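Local coordinates for protein TetR family transcriptional regulator (Streptomyces coelicolor, PDB 6SRN) that probably represses transcription as a DNA-binding dimer and binds a furan-type bacterial hormone that controls antibiotic production, at residues I78-P89 with E139-L150. Sequence-based numbering, arbitrary orientation.
With LUB (4-(Hydroxymethyl)-2-propylfuran-3-carboxylic acid), chain B.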
ATOM      1  N   ILE A  78      13.237   2.702 -15.001  1.00  7.91           N
ATOM      2  CA  ILE A  78      12.191   3.563 -15.526  1.00  7.23           C
ATOM      3  C   ILE A  78      11.389   2.835 -16.601  1.00  7.17           C
ATOM      4  O   ILE A  78      10.168   2.898 -16.605  1.00  7.21           O
ATOM      5  CB  ILE A  78      12.783   4.877 -16.088  1.00  7.22           C
ATOM      6  CG1 ILE A  78      13.341   5.707 -14.929  1.00  7.23           C
ATOM      7  CG2 ILE A  78      11.732   5.631 -16.877  1.00  7.82           C
ATOM      8  CD1 ILE A  78      14.159   6.879 -15.391  1.00  7.18           C
ATOM      9  N   ALA A  79      12.062   2.179 -17.558  1.00  7.36           N
ATOM     10  CA  ALA A  79      11.322   1.540 -18.642  1.00  7.88           C
ATOM     11  C   ALA A  79      10.373   0.433 -18.132  1.00  7.78           C
ATOM     12  O   ALA A  79       9.299   0.271 -18.646  1.00  8.00           O
ATOM     13  CB  ALA A  79      12.278   0.982 -19.671  1.00  8.03           C
ATOM     14  N   VAL A  80      10.823  -0.333 -17.150  1.00  8.10           N
ATOM     15  CA  VAL A  80      10.001  -1.374 -16.547  1.00  8.19           C
ATOM     16  C   VAL A  80       8.765  -0.753 -15.905  1.00  8.06           C
ATOM     17  O   VAL A  80       7.646  -1.171 -16.157  1.00  7.70           O
ATOM     18  CB  VAL A  80      10.804  -2.182 -15.497  1.00  8.83           C
ATOM     19  CG1 VAL A  80       9.880  -3.087 -14.672  1.00  8.67           C
ATOM     20  CG2 VAL A  80      11.867  -3.010 -16.207  1.00  9.52           C
ATOM     21  N   VAL A  81       8.948   0.270 -15.085  1.00  7.61           N
ATOM     22  CA  VAL A  81       7.783   0.901 -14.439  1.00  7.71           C
ATOM     23  C   VAL A  81       6.839   1.516 -15.471  1.00  7.71           C
ATOM     24  O   VAL A  81       5.627   1.344 -15.426  1.00  7.89           O
ATOM     25  CB  VAL A  81       8.229   1.946 -13.398  1.00  8.00           C
ATOM     26  CG1 VAL A  81       7.039   2.679 -12.829  1.00  8.22           C
ATOM     27  CG2 VAL A  81       8.988   1.274 -12.294  1.00  8.34           C
ATOM     28  N   GLU A  82       7.395   2.226 -16.435  1.00  8.46           N
ATOM     29  CA  GLU A  82       6.541   2.836 -17.477  1.00  9.46           C
ATOM     30  C   GLU A  82       5.744   1.763 -18.216  1.00  9.67           C
ATOM     31  O   GLU A  82       4.556   1.939 -18.527  1.00  9.71           O
ATOM     32  CB  GLU A  82       7.361   3.641 -18.488  1.00 10.54           C
ATOM     33  CG  GLU A  82       7.905   4.929 -18.000  1.00 12.07           C
ATOM     34  CD  GLU A  82       8.706   5.565 -19.139  1.00 12.98           C
ATOM     35  OE1 GLU A  82       9.297   4.880 -20.022  1.00 14.46           O
ATOM     36  OE2 GLU A  82       8.670   6.756 -19.194  1.00 15.88           O
ATOM     37  N   GLU A  83       6.358   0.630 -18.519  1.00  9.04           N
ATOM     38  CA  GLU A  83       5.681  -0.387 -19.272  1.00  9.79           C
ATOM     39  C   GLU A  83       4.532  -0.977 -18.472  1.00 10.39           C
ATOM     40  O   GLU A  83       3.480  -1.282 -19.028  1.00 10.27           O
ATOM     41  CB  GLU A  83       6.686  -1.470 -19.671  1.00 10.79           C
ATOM     42  CG  GLU A  83       6.072  -2.736 -20.197  1.00 11.91           C
ATOM     43  CD  GLU A  83       5.107  -2.497 -21.317  1.00 13.55           C
ATOM     44  OE1 GLU A  83       5.334  -1.560 -22.107  1.00 14.90           O
ATOM     45  OE2 GLU A  83       4.126  -3.280 -21.415  1.00 15.28           O
ATOM     46  N   HIS A  84       4.738  -1.160 -17.173  1.00  8.64           N
ATOM     47  CA  HIS A  84       3.683  -1.805 -16.362  1.00  8.74           C
ATOM     48  C   HIS A  84       2.462  -0.893 -16.232  1.00  9.45           C
ATOM     49  O   HIS A  84       1.379  -1.380 -15.911  1.00  9.43           O
ATOM     50  CB  HIS A  84       4.287  -2.327 -15.040  1.00  8.66           C
ATOM     51  CG  HIS A  84       3.937  -1.586 -13.780  1.00  8.17           C
ATOM     52  ND1 HIS A  84       4.357  -0.299 -13.502  1.00  8.25           N
ATOM     53  CD2 HIS A  84       3.287  -1.995 -12.677  1.00  9.02           C
ATOM     54  CE1 HIS A  84       3.950   0.056 -12.304  1.00  8.55           C
ATOM     55  NE2 HIS A  84       3.314  -0.966 -11.768  1.00  9.16           N
ATOM     56  N   TYR A  85       2.605   0.392 -16.533  1.00  9.12           N
ATOM     57  CA  TYR A  85       1.452   1.313 -16.684  1.00  9.49           C
ATOM     58  C   TYR A  85       0.916   1.431 -18.102  1.00 10.74           C
ATOM     59  O   TYR A  85      -0.326   1.437 -18.325  1.00 10.98           O
ATOM     60  CB  TYR A  85       1.775   2.708 -16.171  1.00  9.04           C
ATOM     61  CG  TYR A  85       2.062   2.814 -14.730  1.00  8.70           C
ATOM     62  CD1 TYR A  85       1.177   2.340 -13.748  1.00  8.41           C
ATOM     63  CD2 TYR A  85       3.232   3.443 -14.294  1.00  9.13           C
ATOM     64  CE1 TYR A  85       1.477   2.454 -12.406  1.00  8.84           C
ATOM     65  CE2 TYR A  85       3.514   3.568 -12.952  1.00  8.66           C
ATOM     66  CZ  TYR A  85       2.634   3.096 -11.990  1.00  8.74           C
ATOM     67  OH  TYR A  85       2.982   3.207 -10.657  1.00  9.47           O
ATOM     68  N   ALA A  86       1.808   1.522 -19.080  1.00 11.10           N
ATOM     69  CA  ALA A  86       1.421   1.897 -20.433  1.00 10.88           C
ATOM     70  C   ALA A  86       0.619   0.835 -21.131  1.00 10.67           C
ATOM     71  O   ALA A  86      -0.068   1.128 -22.119  1.00 11.89           O
ATOM     72  CB  ALA A  86       2.651   2.232 -21.256  1.00 11.33           C
ATOM     73  N   ARG A  87       0.712  -0.396 -20.677  1.00 10.33           N
ATOM     74  CA  ARG A  87      -0.046  -1.476 -21.231  1.00 10.64           C
ATOM     75  C   ARG A  87      -1.596  -1.446 -21.057  1.00 10.97           C
ATOM     76  O   ARG A  87      -2.324  -2.077 -21.780  1.00 11.67           O
ATOM     77  CB  ARG A  87       0.559  -2.787 -20.738  1.00 12.14           C
ATOM     78  CG  ARG A  87       0.570  -2.992 -19.227  1.00 12.71           C
ATOM     79  CD  ARG A  87       1.081  -4.382 -18.887  1.00 14.87           C
ATOM     80  NE  ARG A  87       2.415  -4.634 -19.402  1.00 16.38           N
ATOM     81  CZ  ARG A  87       3.039  -5.794 -19.260  1.00 17.60           C
ATOM     82  NH1 ARG A  87       2.457  -6.762 -18.554  1.00 16.53           N
ATOM     83  NH2 ARG A  87       4.224  -5.967 -19.788  1.00 19.17           N
ATOM     84  N   TRP A  88      -2.076  -0.646 -20.138  1.00  9.80           N
ATOM     85  CA  TRP A  88      -3.464  -0.751 -19.674  1.00  9.12           C
ATOM     86  C   TRP A  88      -4.530  -0.048 -20.511  1.00  9.52           C
ATOM     87  O   TRP A  88      -5.628  -0.563 -20.664  1.00  9.47           O
ATOM     88  CB  TRP A  88      -3.529  -0.420 -18.160  1.00  8.68           C
ATOM     89  CG  TRP A  88      -2.841  -1.504 -17.418  1.00  8.38           C
ATOM     90  CD1 TRP A  88      -1.601  -1.457 -16.866  1.00  8.78           C
ATOM     91  CD2 TRP A  88      -3.329  -2.828 -17.193  1.00  8.60           C
ATOM     92  NE1 TRP A  88      -1.265  -2.675 -16.311  1.00  8.61           N
ATOM     93  CE2 TRP A  88      -2.303  -3.548 -16.500  1.00  8.43           C
ATOM     94  CE3 TRP A  88      -4.514  -3.491 -17.521  1.00  9.26           C
ATOM     95  CZ2 TRP A  88      -2.427  -4.882 -16.175  1.00  9.79           C
ATOM     96  CZ3 TRP A  88      -4.648  -4.814 -17.178  1.00 10.20           C
ATOM     97  CH2 TRP A  88      -3.610  -5.498 -16.474  1.00 10.25           C
ATOM     98  N   PRO A  89      -4.202   1.112 -21.099  1.00  9.41           N
ATOM     99  CA  PRO A  89      -5.169   1.730 -22.024  1.00  9.88           C
ATOM    100  C   PRO A  89      -5.660   0.793 -23.137  1.00 10.37           C
ATOM    101  O   PRO A  89      -6.864   0.751 -23.398  1.00 10.69           O
ATOM    102  CB  PRO A  89      -4.392   2.939 -22.577  1.00  9.77           C
ATOM    103  CG  PRO A  89      -3.496   3.316 -21.423  1.00  9.69           C
ATOM    104  CD  PRO A  89      -3.052   2.003 -20.840  1.00  9.92           C
ATOM    105  N   GLU A 139      14.462   8.833 -11.526  1.00 16.50           N
ATOM    106  CA  GLU A 139      13.206   9.570 -11.645  1.00 17.24           C
ATOM    107  C   GLU A 139      12.102   8.597 -12.172  1.00 13.59           C
ATOM    108  O   GLU A 139      11.869   8.560 -13.350  1.00 10.28           O
ATOM    109  CB  GLU A 139      13.293  10.852 -12.483  1.00 22.07           C
ATOM    110  CG  GLU A 139      12.851  12.092 -11.643  1.00 24.56           C
ATOM    111  CD  GLU A 139      12.391  13.320 -12.423  1.00 23.17           C
ATOM    112  OE1 GLU A 139      12.671  13.402 -13.615  1.00 26.80           O
ATOM    113  OE2 GLU A 139      11.701  14.173 -11.794  1.00 25.19           O
ATOM    114  N   LEU A 140      11.459   7.792 -11.315  1.00 12.90           N
ATOM    115  CA  LEU A 140      10.409   6.902 -11.783  1.00 11.47           C
ATOM    116  C   LEU A 140       9.119   7.681 -11.924  1.00 11.38           C
ATOM    117  O   LEU A 140       8.945   8.723 -11.260  1.00 12.66           O
ATOM    118  CB  LEU A 140      10.207   5.735 -10.792  1.00 11.35           C
ATOM    119  CG  LEU A 140      11.368   4.849 -10.411  1.00 12.11           C
ATOM    120  CD1 LEU A 140      10.882   3.829  -9.388  1.00 12.87           C
ATOM    121  CD2 LEU A 140      12.017   4.114 -11.579  1.00 11.15           C
ATOM    122  N   PRO A 141       8.210   7.235 -12.790  1.00 10.79           N
ATOM    123  CA  PRO A 141       6.876   7.873 -12.925  1.00 11.10           C
ATOM    124  C   PRO A 141       6.164   7.952 -11.551  1.00 10.62           C
ATOM    125  O   PRO A 141       6.288   7.065 -10.704  1.00 10.72           O
ATOM    126  CB  PRO A 141       6.147   6.998 -13.923  1.00 12.83           C
ATOM    127  CG  PRO A 141       7.163   6.111 -14.583  1.00 13.16           C
ATOM    128  CD  PRO A 141       8.318   6.014 -13.613  1.00 11.30           C
ATOM    129  N   LEU A 142       5.365   8.993 -11.365  1.00 10.83           N
ATOM    130  CA  LEU A 142       4.539   9.051 -10.160  1.00 10.41           C
ATOM    131  C   LEU A 142       3.631   7.822 -10.126  1.00  9.14           C
ATOM    132  O   LEU A 142       2.983   7.505 -11.148  1.00  9.24           O
ATOM    133  CB  LEU A 142       3.667  10.310 -10.151  1.00 11.34           C
ATOM    134  CG  LEU A 142       4.345  11.619  -9.704  1.00 11.58           C
ATOM    135  CD1 LEU A 142       3.376  12.755  -9.957  1.00 12.09           C
ATOM    136  CD2 LEU A 142       4.798  11.661  -8.259  1.00 11.90           C
ATOM    137  N   PRO A 143       3.558   7.170  -8.957  1.00  8.66           N
ATOM    138  CA  PRO A 143       2.551   6.099  -8.823  1.00  7.67           C
ATOM    139  C   PRO A 143       1.109   6.596  -8.773  1.00  7.49           C
ATOM    140  O   PRO A 143       0.842   7.805  -8.544  1.00  7.63           O
ATOM    141  CB  PRO A 143       2.950   5.437  -7.520  1.00  8.15           C
ATOM    142  CG  PRO A 143       3.492   6.586  -6.703  1.00  8.74           C
ATOM    143  CD  PRO A 143       4.276   7.380  -7.686  1.00  8.57           C
ATOM    144  N   TYR A 144       0.195   5.690  -9.038  1.00  7.13           N
ATOM    145  CA  TYR A 144      -1.266   5.815  -8.788  1.00  7.41           C
ATOM    146  C   TYR A 144      -1.997   6.707  -9.786  1.00  7.56           C
ATOM    147  O   TYR A 144      -3.180   6.438 -10.110  1.00  7.57           O
ATOM    148  CB  TYR A 144      -1.576   6.277  -7.335  1.00  7.79           C
ATOM    149  CG  TYR A 144      -0.707   5.569  -6.312  1.00  7.41           C
ATOM    150  CD1 TYR A 144      -0.683   4.168  -6.201  1.00  7.56           C
ATOM    151  CD2 TYR A 144       0.166   6.285  -5.491  1.00  7.09           C
ATOM    152  CE1 TYR A 144       0.172   3.550  -5.329  1.00  8.12           C
ATOM    153  CE2 TYR A 144       1.003   5.653  -4.605  1.00  7.62           C
ATOM    154  CZ  TYR A 144       1.031   4.281  -4.547  1.00  8.42           C
ATOM    155  OH  TYR A 144       1.915   3.673  -3.700  1.00 10.00           O
ATOM    156  N   VAL A 145      -1.330   7.769 -10.255  1.00  8.63           N
ATOM    157  CA  VAL A 145      -2.030   8.762 -11.034  1.00  9.49           C
ATOM    158  C   VAL A 145      -2.471   8.243 -12.415  1.00  8.70           C
ATOM    159  O   VAL A 145      -3.515   8.621 -12.900  1.00  9.41           O
ATOM    160  CB  VAL A 145      -1.297  10.096 -11.120  1.00 10.64           C
ATOM    161  CG1 VAL A 145      -1.043  10.695  -9.749  1.00 11.18           C
ATOM    162  CG2 VAL A 145      -0.007   9.926 -11.829  1.00 10.99           C
ATOM    163  N   ASP A 146      -1.694   7.359 -13.041  1.00  9.57           N
ATOM    164  CA  ASP A 146      -2.076   6.828 -14.353  1.00  9.81           C
ATOM    165  C   ASP A 146      -3.350   5.987 -14.261  1.00  8.93           C
ATOM    166  O   ASP A 146      -4.261   6.162 -15.047  1.00  9.52           O
ATOM    167  CB  ASP A 146      -0.929   6.006 -14.954  1.00  9.85           C
ATOM    168  CG  ASP A 146       0.268   6.852 -15.331  1.00 10.74           C
ATOM    169  OD1 ASP A 146       0.025   7.907 -15.985  1.00 13.70           O
ATOM    170  OD2 ASP A 146       1.422   6.508 -14.952  1.00 11.95           O
ATOM    171  N   TRP A 147      -3.418   5.109 -13.267  1.00  8.65           N
ATOM    172  CA  TRP A 147      -4.592   4.271 -13.105  1.00  8.68           C
ATOM    173  C   TRP A 147      -5.781   5.115 -12.664  1.00  8.71           C
ATOM    174  O   TRP A 147      -6.874   4.875 -13.092  1.00  8.60           O
ATOM    175  CB  TRP A 147      -4.334   3.157 -12.086  1.00  8.97           C
ATOM    176  CG  TRP A 147      -3.830   1.863 -12.693  1.00  8.77           C
ATOM    177  CD1 TRP A 147      -2.510   1.432 -12.804  1.00  9.19           C
ATOM    178  CD2 TRP A 147      -4.630   0.827 -13.237  1.00  8.66           C
ATOM    179  NE1 TRP A 147      -2.479   0.171 -13.394  1.00  9.93           N
ATOM    180  CE2 TRP A 147      -3.760  -0.195 -13.713  1.00  9.66           C
ATOM    181  CE3 TRP A 147      -6.012   0.663 -13.401  1.00  9.01           C
ATOM    182  CZ2 TRP A 147      -4.269  -1.384 -14.246  1.00  9.07           C
ATOM    183  CZ3 TRP A 147      -6.482  -0.493 -13.957  1.00  9.00           C
ATOM    184  CH2 TRP A 147      -5.620  -1.477 -14.390  1.00  9.34           C
ATOM    185  N   THR A 148      -5.551   6.123 -11.831  1.00  8.70           N
ATOM    186  CA  THR A 148      -6.635   6.993 -11.423  1.00  8.88           C
ATOM    187  C   THR A 148      -7.261   7.693 -12.626  1.00  9.52           C
ATOM    188  O   THR A 148      -8.490   7.655 -12.763  1.00  9.86           O
ATOM    189  CB  THR A 148      -6.189   7.953 -10.314  1.00  8.97           C
ATOM    190  OG1 THR A 148      -5.665   7.199  -9.212  1.00  8.86           O
ATOM    191  CG2 THR A 148      -7.379   8.797  -9.817  1.00  9.47           C
ATOM    192  N   HIS A 149      -6.417   8.261 -13.475  1.00 10.49           N
ATOM    193  CA  HIS A 149      -6.882   8.933 -14.695  1.00 12.97           C
ATOM    194  C   HIS A 149      -7.560   7.970 -15.646  1.00 11.96           C
ATOM    195  O   HIS A 149      -8.604   8.289 -16.266  1.00 12.19           O
ATOM    196  CB  HIS A 149      -5.720   9.655 -15.375  1.00 15.91           C
ATOM    197  CG  HIS A 149      -5.474  11.012 -14.807  1.00 20.90           C
ATOM    198  ND1 HIS A 149      -4.219  11.495 -14.505  1.00 25.17           N
ATOM    199  CD2 HIS A 149      -6.347  12.002 -14.488  1.00 23.47           C
ATOM    200  CE1 HIS A 149      -4.332  12.732 -14.043  1.00 24.30           C
ATOM    201  NE2 HIS A 149      -5.612  13.052 -14.000  1.00 24.32           N
ATOM    202  N   LEU A 150      -6.998   6.773 -15.759  1.00 11.57           N
ATOM    203  CA  LEU A 150      -7.568   5.764 -16.621  1.00 12.41           C
ATOM    204  C   LEU A 150      -8.988   5.387 -16.227  1.00 12.31           C
ATOM    205  O   LEU A 150      -9.892   5.384 -17.057  1.00 13.86           O
ATOM    206  CB  LEU A 150      -6.633   4.540 -16.694  1.00 12.98           C
ATOM    207  CG  LEU A 150      -7.023   3.435 -17.667  1.00 14.23           C
ATOM    208  CD1 LEU A 150      -7.069   3.924 -19.104  1.00 14.16           C
ATOM    209  CD2 LEU A 150      -6.039   2.292 -17.534  1.00 15.01           C
TER
HETATM  210  C2  LUB B 301      -1.232  -0.047  -8.406  1.00 12.61           C
HETATM  211  C4  LUB B 301       0.983   0.083  -8.105  1.00 12.42           C
HETATM  212  C5  LUB B 301       0.582  -1.107  -7.646  1.00 12.05           C
HETATM  213  C6  LUB B 301      -2.677   0.228  -8.492  1.00 12.74           C
HETATM  214  O11 LUB B 301      -1.213   2.568  -9.662  1.00 13.84           O
HETATM  215  C9  LUB B 301      -0.154   2.149  -9.127  1.00 12.38           C
HETATM  216  O10 LUB B 301       0.901   2.878  -9.056  1.00 14.02           O
HETATM  217  C3  LUB B 301      -0.100   0.833  -8.522  1.00 13.01           C
HETATM  218  C12 LUB B 301       2.465   0.401  -8.224  1.00 13.42           C
HETATM  219  O13 LUB B 301       2.724   1.671  -7.582  1.00 15.11           O
HETATM  220  O1  LUB B 301      -0.820  -1.179  -7.695  1.00 11.63           O
HETATM  221  C7  LUB B 301      -3.232  -0.582  -9.670  1.00 13.67           C
HETATM  222  C8  LUB B 301      -4.703  -0.332  -9.896  1.00 14.37           C
HETATM  223  O   HOH W   1       0.093  -1.067 -13.519  1.00 20.47           O
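Tyr85 and Trp88 both carry CG beside their backbone N and opposite the carbonyl carbon (chi1 -64° and -68°), and both rings meet Trp147. Tyr85 CD1 lies 3.9 Å from Trp147 CD1, with Trp147 at the edge of the tyrosine ring. Trp147 CZ2 comes over one face of the Trp88 indole, 3.4 Å from its CD2. The planes are 47° apart, so the two indoles meet obliquely. Leu150 CD2 packs on Trp88 CB. Asp146 OD2 sits over one face of Tyr85, and its carboxylate is steeply inclined to the ring. At the other end Pro141 lays CD on Val81 CG1 and CG on Glu82 CG, and Leu140 CD2 meets Ile78 CG1.

The segments share no direct hydrogen bond. A water links them by donating to His84 O and accepting from Trp147 NE1, in the plane of that indole. His84 ND1 gives a nearly straight bond of 2.8 Å to Val81 O, on a carbonyl lone pair, which fixes the imidazole. Its NE2 edge faces the ligand carbon C12.

The ligand joins the two sides. Its carboxylate O10 accepts from Tyr85 OH at 2.6 Å and from Tyr144 N at 2.9 Å. Trp147 has the propyl end of the ligand on one face, with C8 3.5 Å from its CD2, and Trp88 CB on the other. Gln130 also bonds Tyr85 OH, and Tyr144 OH bonds Asn190 of the second subunit.

Helix 73-86, which follows the predicted helix-turn-helix, packs directly on this part of the C-terminal domain and also meets it through the ligand. This is consistent with hormone binding being felt at the DNA-binding end, as in other TetR-family regulators. An O-H from one segment and a backbone N-H from the other meet the same oxygen, which would suit an ionised carboxylate and tie the two segments together through the ligand.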